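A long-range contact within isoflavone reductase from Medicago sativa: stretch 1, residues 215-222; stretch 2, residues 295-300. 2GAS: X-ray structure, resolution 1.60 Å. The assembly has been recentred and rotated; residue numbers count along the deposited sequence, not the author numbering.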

ATOM      1  N   ARG A 215       9.718  -0.347  -6.802  1.00 18.00           N
ATOM      2  CA  ARG A 215      10.972   0.241  -6.331  1.00 18.46           C
ATOM      3  C   ARG A 215      11.368   1.140  -7.499  1.00 18.80           C
ATOM      4  O   ARG A 215      12.076   0.708  -8.403  1.00 19.58           O
ATOM      5  CB  ARG A 215      12.059  -0.820  -6.104  1.00 19.72           C
ATOM      6  CG  ARG A 215      12.045  -1.499  -4.734  1.00 22.21           C
ATOM      7  CD  ARG A 215      11.411  -2.878  -4.779  1.00 23.15           C
ATOM      8  NE  ARG A 215      12.106  -3.817  -5.665  1.00 20.90           N
ATOM      9  CZ  ARG A 215      13.107  -4.620  -5.302  1.00 19.56           C
ATOM     10  NH1 ARG A 215      13.565  -4.616  -4.056  1.00 18.38           N
ATOM     11  NH2 ARG A 215      13.626  -5.464  -6.185  1.00 20.32           N
ATOM     12  N   LEU A 216      10.887   2.380  -7.481  1.00 18.96           N
ATOM     13  CA  LEU A 216      11.155   3.331  -8.561  1.00 18.69           C
ATOM     14  C   LEU A 216      12.539   3.976  -8.413  1.00 19.17           C
ATOM     15  O   LEU A 216      12.863   4.557  -7.384  1.00 19.10           O
ATOM     16  CB  LEU A 216      10.044   4.383  -8.581  1.00 18.10           C
ATOM     17  CG  LEU A 216       8.630   3.775  -8.592  1.00 18.97           C
ATOM     18  CD1 LEU A 216       7.600   4.844  -8.291  1.00 20.28           C
ATOM     19  CD2 LEU A 216       8.353   3.116  -9.939  1.00 20.15           C
ATOM     20  N   PRO A 217      13.370   3.884  -9.462  1.00 21.50           N
ATOM     21  CA  PRO A 217      14.730   4.430  -9.482  1.00 21.57           C
ATOM     22  C   PRO A 217      14.997   5.757  -8.771  1.00 21.57           C
ATOM     23  O   PRO A 217      15.839   5.820  -7.879  1.00 23.05           O
ATOM     24  CB  PRO A 217      15.047   4.486 -10.972  1.00 23.89           C
ATOM     25  CG  PRO A 217      14.371   3.252 -11.469  1.00 22.91           C
ATOM     26  CD  PRO A 217      13.017   3.335 -10.784  1.00 21.11           C
ATOM     27  N   LYS A 218      14.290   6.813  -9.156  1.00 21.73           N
ATOM     28  CA  LYS A 218      14.516   8.116  -8.540  1.00 22.15           C
ATOM     29  C   LYS A 218      13.952   8.245  -7.134  1.00 21.96           C
ATOM     30  O   LYS A 218      14.204   9.240  -6.451  1.00 22.26           O
ATOM     31  CB  LYS A 218      13.952   9.228  -9.429  1.00 23.25           C
ATOM     32  CG  LYS A 218      14.762   9.444 -10.702  1.00 23.99           C
ATOM     33  CD  LYS A 218      14.178  10.551 -11.573  1.00 25.91           C
ATOM     34  CE  LYS A 218      12.827  10.152 -12.145  1.00 25.96           C
ATOM     35  NZ  LYS A 218      12.265  11.204 -13.043  1.00 25.59           N
ATOM     36  N   ASN A 219      13.198   7.234  -6.702  1.00 19.29           N
ATOM     37  CA  ASN A 219      12.592   7.233  -5.369  1.00 18.88           C
ATOM     38  C   ASN A 219      13.183   6.149  -4.478  1.00 18.37           C
ATOM     39  O   ASN A 219      12.667   5.885  -3.393  1.00 19.42           O
ATOM     40  CB  ASN A 219      11.077   7.030  -5.473  1.00 16.32           C
ATOM     41  CG  ASN A 219      10.375   8.196  -6.141  1.00 18.33           C
ATOM     42  OD1 ASN A 219      11.012   9.167  -6.549  1.00 18.80           O
ATOM     43  ND2 ASN A 219       9.055   8.105  -6.256  1.00 14.35           N
ATOM     44  N   TYR A 220      14.257   5.522  -4.948  1.00 18.37           N
ATOM     45  CA  TYR A 220      14.940   4.472  -4.197  1.00 18.15           C
ATOM     46  C   TYR A 220      16.052   5.251  -3.509  1.00 18.02           C
ATOM     47  O   TYR A 220      17.107   5.496  -4.098  1.00 17.69           O
ATOM     48  CB  TYR A 220      15.505   3.443  -5.174  1.00 19.09           C
ATOM     49  CG  TYR A 220      15.930   2.142  -4.540  1.00 21.88           C
ATOM     50  CD1 TYR A 220      15.015   1.355  -3.844  1.00 23.70           C
ATOM     51  CD2 TYR A 220      17.243   1.684  -4.658  1.00 24.15           C
ATOM     52  CE1 TYR A 220      15.397   0.140  -3.283  1.00 24.30           C
ATOM     53  CE2 TYR A 220      17.635   0.468  -4.099  1.00 25.82           C
ATOM     54  CZ  TYR A 220      16.705  -0.296  -3.414  1.00 26.04           C
ATOM     55  OH  TYR A 220      17.080  -1.502  -2.865  1.00 30.58           O
ATOM     56  N   LEU A 221      15.808   5.635  -2.260  1.00 16.68           N
ATOM     57  CA  LEU A 221      16.745   6.480  -1.529  1.00 17.03           C
ATOM     58  C   LEU A 221      16.992   6.087  -0.085  1.00 17.27           C
ATOM     59  O   LEU A 221      16.088   5.626   0.607  1.00 16.88           O
ATOM     60  CB  LEU A 221      16.206   7.912  -1.531  1.00 18.59           C
ATOM     61  CG  LEU A 221      15.830   8.534  -2.877  1.00 18.79           C
ATOM     62  CD1 LEU A 221      14.873   9.698  -2.658  1.00 20.60           C
ATOM     63  CD2 LEU A 221      17.088   8.984  -3.598  1.00 22.24           C
ATOM     64  N   THR A 222      18.223   6.290   0.374  1.00 16.43           N
ATOM     65  CA  THR A 222      18.564   6.007   1.765  1.00 16.66           C
ATOM     66  C   THR A 222      18.047   7.198   2.568  1.00 15.90           C
ATOM     67  O   THR A 222      17.752   8.250   1.998  1.00 17.32           O
ATOM     68  CB  THR A 222      20.084   5.919   1.966  1.00 17.85           C
ATOM     69  OG1 THR A 222      20.666   7.211   1.740  1.00 18.36           O
ATOM     70  CG2 THR A 222      20.690   4.919   0.994  1.00 17.40           C
ATOM     71  N   THR A 295       4.859   7.447 -15.793  1.00 24.04           N
ATOM     72  CA  THR A 295       5.616   8.599 -15.309  1.00 25.72           C
ATOM     73  C   THR A 295       5.255   8.882 -13.855  1.00 26.73           C
ATOM     74  O   THR A 295       4.271   9.558 -13.563  1.00 30.58           O
ATOM     75  CB  THR A 295       5.331   9.858 -16.146  1.00 28.63           C
ATOM     76  OG1 THR A 295       5.443   9.544 -17.539  1.00 31.36           O
ATOM     77  CG2 THR A 295       6.339  10.951 -15.811  1.00 31.18           C
ATOM     78  N   TYR A 296       6.074   8.377 -12.944  1.00 24.03           N
ATOM     79  CA  TYR A 296       5.808   8.546 -11.522  1.00 22.86           C
ATOM     80  C   TYR A 296       6.279   9.864 -10.923  1.00 22.37           C
ATOM     81  O   TYR A 296       7.204  10.502 -11.430  1.00 23.19           O
ATOM     82  CB  TYR A 296       6.434   7.386 -10.740  1.00 20.53           C
ATOM     83  CG  TYR A 296       7.940   7.272 -10.868  1.00 19.44           C
ATOM     84  CD1 TYR A 296       8.528   6.540 -11.903  1.00 19.74           C
ATOM     85  CD2 TYR A 296       8.778   7.886  -9.941  1.00 17.90           C
ATOM     86  CE1 TYR A 296       9.914   6.421 -12.003  1.00 21.29           C
ATOM     87  CE2 TYR A 296      10.161   7.776 -10.035  1.00 19.11           C
ATOM     88  CZ  TYR A 296      10.722   7.043 -11.064  1.00 18.13           C
ATOM     89  OH  TYR A 296      12.086   6.929 -11.141  1.00 24.02           O
ATOM     90  N   THR A 297       5.620  10.265  -9.841  1.00 20.78           N
ATOM     91  CA  THR A 297       5.973  11.480  -9.118  1.00 20.49           C
ATOM     92  C   THR A 297       7.222  11.158  -8.303  1.00 19.93           C
ATOM     93  O   THR A 297       7.257  10.170  -7.571  1.00 19.19           O
ATOM     94  CB  THR A 297       4.838  11.907  -8.162  1.00 20.23           C
ATOM     95  OG1 THR A 297       3.696  12.314  -8.926  1.00 22.34           O
ATOM     96  CG2 THR A 297       5.290  13.058  -7.275  1.00 20.87           C
ATOM     97  N   THR A 298       8.257  11.979  -8.432  1.00 19.46           N
ATOM     98  CA  THR A 298       9.489  11.722  -7.697  1.00 18.15           C
ATOM     99  C   THR A 298       9.404  12.188  -6.247  1.00 18.28           C
ATOM    100  O   THR A 298       8.548  12.993  -5.884  1.00 17.86           O
ATOM    101  CB  THR A 298      10.689  12.418  -8.364  1.00 20.36           C
ATOM    102  OG1 THR A 298      10.497  13.835  -8.316  1.00 22.16           O
ATOM    103  CG2 THR A 298      10.815  11.977  -9.817  1.00 21.36           C
ATOM    104  N   ALA A 299      10.294  11.669  -5.412  1.00 18.68           N
ATOM    105  CA  ALA A 299      10.315  12.072  -4.014  1.00 18.96           C
ATOM    106  C   ALA A 299      10.607  13.571  -3.989  1.00 21.04           C
ATOM    107  O   ALA A 299      10.072  14.309  -3.164  1.00 20.91           O
ATOM    108  CB  ALA A 299      11.394  11.311  -3.269  1.00 21.37           C
ATOM    109  N   ASP A 300      11.457  14.012  -4.912  1.00 21.38           N
ATOM    110  CA  ASP A 300      11.818  15.422  -5.012  1.00 24.59           C
ATOM    111  C   ASP A 300      10.579  16.271  -5.291  1.00 23.41           C
ATOM    112  O   ASP A 300      10.352  17.285  -4.638  1.00 25.28           O
ATOM    113  CB  ASP A 300      12.839  15.623  -6.137  1.00 29.70           C
ATOM    114  CG  ASP A 300      13.291  17.065  -6.260  1.00 34.81           C
ATOM    115  OD1 ASP A 300      14.042  17.532  -5.380  1.00 39.15           O
ATOM    116  OD2 ASP A 300      12.886  17.733  -7.232  1.00 39.01           O
TER
HETATM  117  O   HOH W   1      13.557  11.978  -6.110  1.00 23.74           O
HETATM  118  O   HOH W   2       9.589  10.136 -13.005  1.00 30.74           O

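Leu216 begins the contact, its CA-to-CB bond directed toward stretch 2. The side chain lies over one face of the Tyr296 ring, with CB 3.7 Å from the ring centroid and CD1 3.6 Å from Tyr296 CG; a branched aliphatic residue suits this buried site because it covers the aromatic surface without needing a polar partner. Pro217 opens a short 3-10 segment, and its CD packs against the phenol end of the same ring, 4.4 Å from Tyr296 CZ. The turn, closed by a bond from Asn219 N to Leu216 O (2.8 Å), leaves Lys218 N free to donate to Tyr296 OH at 3.0 Å, nearly linearly. The long Lys218 chain brings CE within 3.6 Å of Thr298 CG2, while a water links its NZ to Tyr296 O.

Asn219 is the polar center. Its amide supplies both kinds of partner: ND2 donates to Thr297 O (3.0 Å), and OD1 accepts from Ala299 N (2.8 Å). One side chain thus satisfies two backbone groups in a buried setting, at the point where stretch 2 turns into a helix. Tyr220 makes no contact, but Leu221 reaches back, CD1 lying 3.9 Å from Ala299 CB. Ala299, whose CB points toward stretch 1, fits a place where the backbones come close: Ala299 CA lies 5.5 Å from Asn219 CA.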